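Local coordinates for protein ATP phosphoribosyltransferase (Methanobacterium thermoautotrophicum, PDB 2VD3) that probably catalyses the condensation of ATP with 5-phosphoribose 1-diphosphate, the magnesium-dependent first step of histidine biosynthesis, at residues Ile5-Pro10 against Ile47-Ser52; Gly29-Val34 against Lys41-Gln46. All coordinates share one frame; numbering follows the deposited sequence.

Contact 1 of 2, residues Ile5-Pro10 against Ile47-Ser52; sequences IRIAVP and IEVMFS
Five main-chain hydrogen bonds join Ile5-Pro10 to Ile47-Ser52 as parallel strands in strict register, Ile5 beside Ile47 through to Pro10 beside Ser52, with the axes crossing at -33°. Ile7 lies at the centre of the pattern: its N donates to Glu48 O at 2.9 Å, and its O accepts Met50 N from above the carbonyl plane. Glu48 N meets Ile5 O nearly straight, almost along the C=O axis.

The close packing is on the face of Ile5, Ile7, Val9, Ile47 and Val49. Ile5 and Ile47 run side by side, CG1 against CG1 at 3.7 Å. Ile7 CG2, in the crowded position between its own N and carbonyl carbon, lies 3.8 Å from Val49 CG2, and Val9 CG2 reaches Val49 CG1 at 3.9 Å.

On the other face Ala8 and Met50 are buried, and the partly exposed part is the pair Arg6 and Glu48. Arg6 CG is anti to the backbone N (chi1 -179°), and a bend at chi3 turns the guanidinium so that NE donates to Glu48 OE1 at 2.8 Å, a salt bridge. The two planes lie 8° apart, yet OE1 is met from above the carboxylate plane; NH1 adds a weak bond, and NH2 is bonded to Ala65 O. A leucine here would lose the salt bridge and the bond to Ala65 O, and would probably leave the Glu48 carboxylate less firmly placed.

With helix 16-25 and hairpin 30-31/39-42 between them in the chain, the strands frame a beta-alpha-beta crossover, consistent with a periplasmic-binding-protein-like fold. Strands 68-72 and 39-42 flank them, so both are interior strands of the mixed sheet, while helix 57-63 covers Ala8 and Met50.

Contact 2 of 2, residues Gly29-Val34 against Lys41-Gln46; sequences GLKDTV and KTQHPQ
Two backbone hydrogen bonds define the contact of Gly29-Val34 with Lys41-Gln46. Lys31 N donates to Lys41 O at 2.7 Å, nearly straight at the hydrogen (170°) but from above the carbonyl plane. Gln43 N donates to Gly29 O at 2.8 Å; here the donor sits nearly along the C=O axis while the N-H is bent to 135°. Between these bonds Leu30 and Thr42 form an antiparallel non-hydrogen-bonded pair, their CA atoms 4.2 Å apart and their side chains diverging.

Lys31 leaves the backbone with CG anti to N (chi1 -169°) and stays extended to its tip. Its CB lies 3.3 Å from Thr42 O. CG passes Gln43 NE2 at 3.6 Å, where the two side chains cross at about a right angle because Gln43 bends at chi2; the Gln43 side chain also lies about 3 Å (nearest atoms) from a bound magnesium ion. CD is still 3.5 Å from Thr42 O. Beyond it the chain leads away, and NZ ends 5.0 Å from Lys41 NZ, where the like charges would probably repel mildly, with the Asp32 carboxylate at a similar distance from Lys41 NZ probably offsetting part of this.

The arrangement is a short, weakly bonded beta hairpin made of strands 30-31 and 39-42. A water extends its bonding, donating to Lys31 O and accepting from Lys41 N. Past the hairpin the chain turns: His44 N makes a weak bond to Thr42 OG1, which is also hydrogen-bonded to Ile47 O, and Gln46 N donates in the ring plane to His44 ND1. At the other end Asp32 meets a third subunit, its OD1 accepting from Arg93 N of that chain.

Overall arrangement
Contact 1 is largely buried within the sheet, whereas contact 2 is only partly buried and lies at the sheet's margin, nested in the chain between the segments of contact 1. Their centres are 10 Å apart, and strands 39-42 and 47-52 are sheet neighbours. A probable hydrogen bond from Ile5 N to Gln46 O links them, while Val49 CG2 packs on Thr42 CG2 at 3.6 Å and on Leu30 CD2 at 3.8 Å. Regular parallel bonding and branched aliphatic side chains dominate contact 1; contact 2 relies on two backbone bonds, a water and lysine methylenes. Both also adjoin other subunits, contact 1 the second and contact 2 the third.

Contact 1 of 2, residues Ile5-Pro10 against Ile47-Ser52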
ATOM      1  N   ILE A   5       9.449   5.468  32.904  1.00 52.40           N
ATOM      2  CA  ILE A   5       8.948   6.546  32.059  1.00 51.19           C
ATOM      3  C   ILE A   5       8.444   6.064  30.706  1.00 50.58           C
ATOM      4  O   ILE A   5       8.916   5.064  30.159  1.00 50.21           O
ATOM      5  CB  ILE A   5       9.949   7.733  31.889  1.00 51.41           C
ATOM      6  CG1 ILE A   5      11.296   7.254  31.337  1.00 50.95           C
ATOM      7  CG2 ILE A   5      10.061   8.537  33.206  1.00 50.92           C
ATOM      8  CD1 ILE A   5      12.206   8.364  30.827  1.00 50.58           C
ATOM      9  N   ARG A   6       7.468   6.795  30.186  1.00 49.65           N
ATOM     10  CA  ARG A   6       6.894   6.522  28.892  1.00 48.99           C
ATOM     11  C   ARG A   6       7.155   7.736  28.019  1.00 48.35           C
ATOM     12  O   ARG A   6       6.798   8.859  28.380  1.00 48.19           O
ATOM     13  CB  ARG A   6       5.393   6.238  29.035  1.00 48.89           C
ATOM     14  CG  ARG A   6       4.678   5.911  27.729  1.00 49.28           C
ATOM     15  CD  ARG A   6       3.164   5.896  27.906  1.00 49.27           C
ATOM     16  NE  ARG A   6       2.744   4.680  28.589  1.00 51.05           N
ATOM     17  CZ  ARG A   6       1.627   4.543  29.293  1.00 51.15           C
ATOM     18  NH1 ARG A   6       1.368   3.385  29.879  1.00 50.04           N
ATOM     19  NH2 ARG A   6       0.777   5.558  29.423  1.00 52.90           N
ATOM     20  N   ILE A   7       7.811   7.507  26.886  1.00 47.90           N
ATOM     21  CA  ILE A   7       8.039   8.558  25.891  1.00 47.43           C
ATOM     22  C   ILE A   7       7.178   8.373  24.635  1.00 47.13           C
ATOM     23  O   ILE A   7       7.144   7.290  24.025  1.00 47.14           O
ATOM     24  CB  ILE A   7       9.542   8.739  25.536  1.00 47.41           C
ATOM     25  CG1 ILE A   7       9.724   9.757  24.403  1.00 47.81           C
ATOM     26  CG2 ILE A   7      10.195   7.424  25.180  1.00 47.00           C
ATOM     27  CD1 ILE A   7      10.996  10.613  24.554  1.00 48.46           C
ATOM     28  N   ALA A   8       6.486   9.449  24.275  1.00 46.49           N
ATOM     29  CA  ALA A   8       5.619   9.483  23.117  1.00 46.25           C
ATOM     30  C   ALA A   8       6.437   9.795  21.874  1.00 46.18           C
ATOM     31  O   ALA A   8       7.102  10.823  21.789  1.00 46.04           O
ATOM     32  CB  ALA A   8       4.513  10.514  23.316  1.00 46.10           C
ATOM     33  N   VAL A   9       6.397   8.887  20.912  1.00 46.45           N
ATOM     34  CA  VAL A   9       7.202   9.011  19.699  1.00 46.75           C
ATOM     35  C   VAL A   9       6.260   8.927  18.511  1.00 46.88           C
ATOM     36  O   VAL A   9       5.374   8.075  18.490  1.00 46.86           O
ATOM     37  CB  VAL A   9       8.295   7.906  19.649  1.00 47.00           C
ATOM     38  CG1 VAL A   9       8.996   7.844  18.294  1.00 46.47           C
ATOM     39  CG2 VAL A   9       9.309   8.116  20.784  1.00 46.85           C
ATOM     40  N   PRO A  10       6.409   9.845  17.540  1.00 47.52           N
ATOM     41  CA  PRO A  10       5.539   9.817  16.361  1.00 47.99           C
ATOM     42  C   PRO A  10       5.574   8.479  15.643  1.00 48.75           C
ATOM     43  O   PRO A  10       6.636   7.849  15.548  1.00 48.75           O
ATOM     44  CB  PRO A  10       6.093  10.947  15.493  1.00 47.84           C
ATOM     45  CG  PRO A  10       6.675  11.890  16.501  1.00 47.50           C
ATOM     46  CD  PRO A  10       7.340  10.988  17.489  1.00 47.16           C
ATOM     47  N   ILE A  47      12.508   2.562  30.518  1.00 48.35           N
ATOM     48  CA  ILE A  47      11.969   3.412  29.475  1.00 48.34           C
ATOM     49  C   ILE A  47      11.122   2.620  28.493  1.00 48.29           C
ATOM     50  O   ILE A  47      11.602   1.670  27.873  1.00 48.57           O
ATOM     51  CB  ILE A  47      13.084   4.211  28.725  1.00 48.56           C
ATOM     52  CG1 ILE A  47      13.859   5.100  29.711  1.00 48.28           C
ATOM     53  CG2 ILE A  47      12.480   5.056  27.593  1.00 47.29           C
ATOM     54  CD1 ILE A  47      15.190   5.586  29.198  1.00 48.44           C
ATOM     55  N   GLU A  48       9.862   3.017  28.354  1.00 48.14           N
ATOM     56  CA  GLU A  48       9.019   2.477  27.297  1.00 48.11           C
ATOM     57  C   GLU A  48       8.616   3.560  26.284  1.00 47.66           C
ATOM     58  O   GLU A  48       8.698   4.768  26.558  1.00 47.47           O
ATOM     59  CB  GLU A  48       7.800   1.748  27.868  1.00 48.25           C
ATOM     60  CG  GLU A  48       6.569   2.612  27.990  1.00 49.58           C
ATOM     61  CD  GLU A  48       5.512   2.038  28.910  1.00 51.04           C
ATOM     62  OE1 GLU A  48       4.647   2.829  29.348  1.00 50.94           O
ATOM     63  OE2 GLU A  48       5.545   0.815  29.195  1.00 51.79           O
ATOM     64  N   VAL A  49       8.196   3.108  25.109  1.00 47.01           N
ATOM     65  CA  VAL A  49       7.814   4.004  24.033  1.00 46.51           C
ATOM     66  C   VAL A  49       6.346   3.801  23.721  1.00 46.79           C
ATOM     67  O   VAL A  49       5.886   2.660  23.580  1.00 46.66           O
ATOM     68  CB  VAL A  49       8.695   3.789  22.774  1.00 46.20           C
ATOM     69  CG1 VAL A  49       8.077   4.441  21.538  1.00 45.10           C
ATOM     70  CG2 VAL A  49      10.101   4.327  23.026  1.00 45.97           C
ATOM     71  N   MET A  50       5.611   4.911  23.671  1.00 46.90           N
ATOM     72  CA  MET A  50       4.251   4.907  23.157  1.00 47.57           C
ATOM     73  C   MET A  50       4.197   5.539  21.771  1.00 47.24           C
ATOM     74  O   MET A  50       4.544   6.711  21.599  1.00 47.74           O
ATOM     75  CB  MET A  50       3.287   5.638  24.098  1.00 47.47           C
ATOM     76  CG  MET A  50       1.844   5.572  23.595  1.00 47.91           C
ATOM     77  SD  MET A  50       0.593   6.320  24.648  1.00 49.07           S
ATOM     78  CE  MET A  50       1.135   8.029  24.645  1.00 45.35           C
ATOM     79  N   PHE A  51       3.749   4.763  20.793  1.00 46.79           N
ATOM     80  CA  PHE A  51       3.537   5.276  19.451  1.00 46.38           C
ATOM     81  C   PHE A  51       2.248   6.088  19.352  1.00 46.18           C
ATOM     82  O   PHE A  51       1.146   5.567  19.484  1.00 46.14           O
ATOM     83  CB  PHE A  51       3.569   4.143  18.428  1.00 46.35           C
ATOM     84  CG  PHE A  51       4.913   3.505  18.292  1.00 46.41           C
ATOM     85  CD1 PHE A  51       5.080   2.154  18.549  1.00 46.89           C
ATOM     86  CD2 PHE A  51       6.026   4.269  17.922  1.00 47.00           C
ATOM     87  CE1 PHE A  51       6.335   1.558  18.425  1.00 48.05           C
ATOM     88  CE2 PHE A  51       7.280   3.698  17.809  1.00 46.62           C
ATOM     89  CZ  PHE A  51       7.440   2.338  18.057  1.00 47.93           C
ATOM     90  N   SER A  52       2.417   7.377  19.107  1.00 45.97           N
ATOM     91  CA  SER A  52       1.329   8.318  19.072  1.00 45.85           C
ATOM     92  C   SER A  52       1.455   9.133  17.809  1.00 45.69           C
ATOM     93  O   SER A  52       2.565   9.340  17.332  1.00 46.42           O
ATOM     94  CB  SER A  52       1.444   9.246  20.280  1.00 46.20           C
ATOM     95  OG  SER A  52       1.370   8.520  21.495  1.00 46.29           O
TER

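Contact 2 of 2, residues Gly29-Val34 against Lys41-Gln46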
ATOM      1  N   GLY A  29      17.384   2.291  22.258  1.00 47.09           N
ATOM      2  CA  GLY A  29      16.724   1.747  21.076  1.00 47.25           C
ATOM      3  C   GLY A  29      15.523   0.889  21.439  1.00 47.57           C
ATOM      4  O   GLY A  29      15.450   0.344  22.541  1.00 47.45           O
ATOM      5  N   LEU A  30      14.585   0.773  20.505  1.00 48.03           N
ATOM      6  CA  LEU A  30      13.398  -0.058  20.683  1.00 48.78           C
ATOM      7  C   LEU A  30      13.790  -1.518  20.873  1.00 49.41           C
ATOM      8  O   LEU A  30      14.624  -2.044  20.132  1.00 49.72           O
ATOM      9  CB  LEU A  30      12.466   0.080  19.479  1.00 48.46           C
ATOM     10  CG  LEU A  30      11.898   1.460  19.133  1.00 47.99           C
ATOM     11  CD1 LEU A  30      11.209   1.394  17.776  1.00 48.20           C
ATOM     12  CD2 LEU A  30      10.931   1.946  20.195  1.00 47.13           C
ATOM     13  N   LYS A  31      13.188  -2.163  21.869  1.00 50.24           N
ATOM     14  CA  LYS A  31      13.545  -3.536  22.230  1.00 51.17           C
ATOM     15  C   LYS A  31      12.387  -4.501  22.071  1.00 51.79           C
ATOM     16  O   LYS A  31      11.388  -4.407  22.793  1.00 51.85           O
ATOM     17  CB  LYS A  31      14.046  -3.594  23.675  1.00 51.22           C
ATOM     18  CG  LYS A  31      14.695  -4.914  24.075  1.00 51.24           C
ATOM     19  CD  LYS A  31      14.603  -5.121  25.575  1.00 51.52           C
ATOM     20  CE  LYS A  31      15.661  -6.090  26.062  1.00 52.37           C
ATOM     21  NZ  LYS A  31      15.344  -6.574  27.436  1.00 52.86           N
ATOM     22  N   ASP A  32      12.544  -5.437  21.134  1.00 52.76           N
ATOM     23  CA  ASP A  32      11.606  -6.558  20.938  1.00 53.52           C
ATOM     24  C   ASP A  32      10.205  -6.083  20.548  1.00 54.21           C
ATOM     25  O   ASP A  32       9.196  -6.639  20.994  1.00 54.14           O
ATOM     26  CB  ASP A  32      11.557  -7.458  22.186  1.00 53.29           C
ATOM     27  CG  ASP A  32      12.896  -8.091  22.499  1.00 52.82           C
ATOM     28  OD1 ASP A  32      13.580  -8.526  21.553  1.00 52.35           O
ATOM     29  OD2 ASP A  32      13.260  -8.171  23.691  1.00 52.77           O
ATOM     30  N   THR A  33      10.169  -5.047  19.710  1.00 55.16           N
ATOM     31  CA  THR A  33       8.927  -4.393  19.307  1.00 55.88           C
ATOM     32  C   THR A  33       8.096  -5.294  18.410  1.00 56.32           C
ATOM     33  O   THR A  33       8.429  -5.490  17.239  1.00 56.49           O
ATOM     34  CB  THR A  33       9.203  -3.079  18.558  1.00 55.86           C
ATOM     35  OG1 THR A  33      10.195  -2.325  19.265  1.00 56.05           O
ATOM     36  CG2 THR A  33       7.914  -2.256  18.407  1.00 55.92           C
ATOM     37  N   VAL A  34       7.023  -5.841  18.977  1.00 56.93           N
ATOM     38  CA  VAL A  34       6.037  -6.602  18.219  1.00 57.46           C
ATOM     39  C   VAL A  34       5.192  -5.626  17.405  1.00 57.98           C
ATOM     40  O   VAL A  34       4.885  -4.520  17.860  1.00 58.17           O
ATOM     41  CB  VAL A  34       5.120  -7.438  19.141  1.00 57.47           C
ATOM     42  CG1 VAL A  34       4.371  -8.511  18.336  1.00 57.66           C
ATOM     43  CG2 VAL A  34       5.925  -8.088  20.262  1.00 57.25           C
ATOM     44  N   LYS A  41       8.915  -1.862  24.587  1.00 49.39           N
ATOM     45  CA  LYS A  41      10.064  -1.741  25.480  1.00 48.90           C
ATOM     46  C   LYS A  41      11.259  -1.129  24.729  1.00 48.31           C
ATOM     47  O   LYS A  41      11.283  -1.091  23.491  1.00 47.73           O
ATOM     48  CB  LYS A  41      10.432  -3.102  26.086  1.00 49.06           C
ATOM     49  CG  LYS A  41       9.267  -3.790  26.802  1.00 49.34           C
ATOM     50  CD  LYS A  41       9.716  -4.935  27.693  1.00 49.17           C
ATOM     51  CE  LYS A  41      10.076  -6.170  26.901  1.00 49.21           C
ATOM     52  NZ  LYS A  41      10.427  -7.283  27.813  1.00 48.76           N
ATOM     53  N   THR A  42      12.231  -0.631  25.490  1.00 47.92           N
ATOM     54  CA  THR A  42      13.477  -0.114  24.930  1.00 47.66           C
ATOM     55  C   THR A  42      14.645  -0.857  25.563  1.00 47.71           C
ATOM     56  O   THR A  42      14.436  -1.728  26.414  1.00 47.81           O
ATOM     57  CB  THR A  42      13.636   1.406  25.174  1.00 47.68           C
ATOM     58  OG1 THR A  42      13.784   1.658  26.577  1.00 47.47           O
ATOM     59  CG2 THR A  42      12.429   2.164  24.653  1.00 46.86           C
ATOM     60  N   GLN A  43      15.869  -0.514  25.157  1.00 47.66           N
ATOM     61  CA  GLN A  43      17.077  -1.145  25.715  1.00 47.31           C
ATOM     62  C   GLN A  43      17.282  -0.813  27.191  1.00 47.13           C
ATOM     63  O   GLN A  43      18.017  -1.511  27.891  1.00 47.40           O
ATOM     64  CB  GLN A  43      18.332  -0.788  24.906  1.00 47.33           C
ATOM     65  CG  GLN A  43      18.333  -1.265  23.458  1.00 47.14           C
ATOM     66  CD  GLN A  43      18.240  -2.767  23.319  1.00 48.67           C
ATOM     67  OE1 GLN A  43      18.901  -3.518  24.041  1.00 49.44           O
ATOM     68  NE2 GLN A  43      17.423  -3.221  22.372  1.00 49.42           N
ATOM     69  N   HIS A  44      16.619   0.241  27.661  1.00 47.00           N
ATOM     70  CA  HIS A  44      16.638   0.618  29.072  1.00 46.91           C
ATOM     71  C   HIS A  44      15.390   0.080  29.779  1.00 46.91           C
ATOM     72  O   HIS A  44      14.273   0.343  29.349  1.00 46.89           O
ATOM     73  CB  HIS A  44      16.723   2.135  29.199  1.00 47.05           C
ATOM     74  CG  HIS A  44      17.100   2.616  30.565  1.00 47.28           C
ATOM     75  ND1 HIS A  44      16.385   2.291  31.697  1.00 47.06           N
ATOM     76  CD2 HIS A  44      18.102   3.430  30.973  1.00 47.30           C
ATOM     77  CE1 HIS A  44      16.952   2.856  32.749  1.00 47.45           C
ATOM     78  NE2 HIS A  44      17.990   3.561  32.336  1.00 47.18           N
ATOM     79  N   PRO A  45      15.575  -0.701  30.857  1.00 47.24           N
ATOM     80  CA  PRO A  45      14.444  -1.347  31.547  1.00 47.53           C
ATOM     81  C   PRO A  45      13.400  -0.393  32.145  1.00 47.89           C
ATOM     82  O   PRO A  45      12.305  -0.830  32.498  1.00 48.04           O
ATOM     83  CB  PRO A  45      15.127  -2.161  32.658  1.00 47.29           C
ATOM     84  CG  PRO A  45      16.520  -2.352  32.177  1.00 47.33           C
ATOM     85  CD  PRO A  45      16.860  -1.071  31.477  1.00 47.16           C
ATOM     86  N   GLN A  46      13.732   0.889  32.257  1.00 48.28           N
ATOM     87  CA  GLN A  46      12.818   1.865  32.843  1.00 48.71           C
ATOM     88  C   GLN A  46      12.188   2.785  31.788  1.00 48.73           C
ATOM     89  O   GLN A  46      11.433   3.702  32.125  1.00 48.91           O
ATOM     90  CB  GLN A  46      13.539   2.723  33.886  1.00 48.64           C
ATOM     91  CG  GLN A  46      14.170   1.990  35.065  1.00 49.05           C
ATOM     92  CD  GLN A  46      14.967   2.952  35.944  1.00 49.46           C
ATOM     93  OE1 GLN A  46      16.200   2.940  35.944  1.00 50.34           O
ATOM     94  NE2 GLN A  46      14.262   3.820  36.655  1.00 50.18           N
TER
HETATM   95  O   HOH W   1       8.277  -4.377  23.070  1.00 44.30           O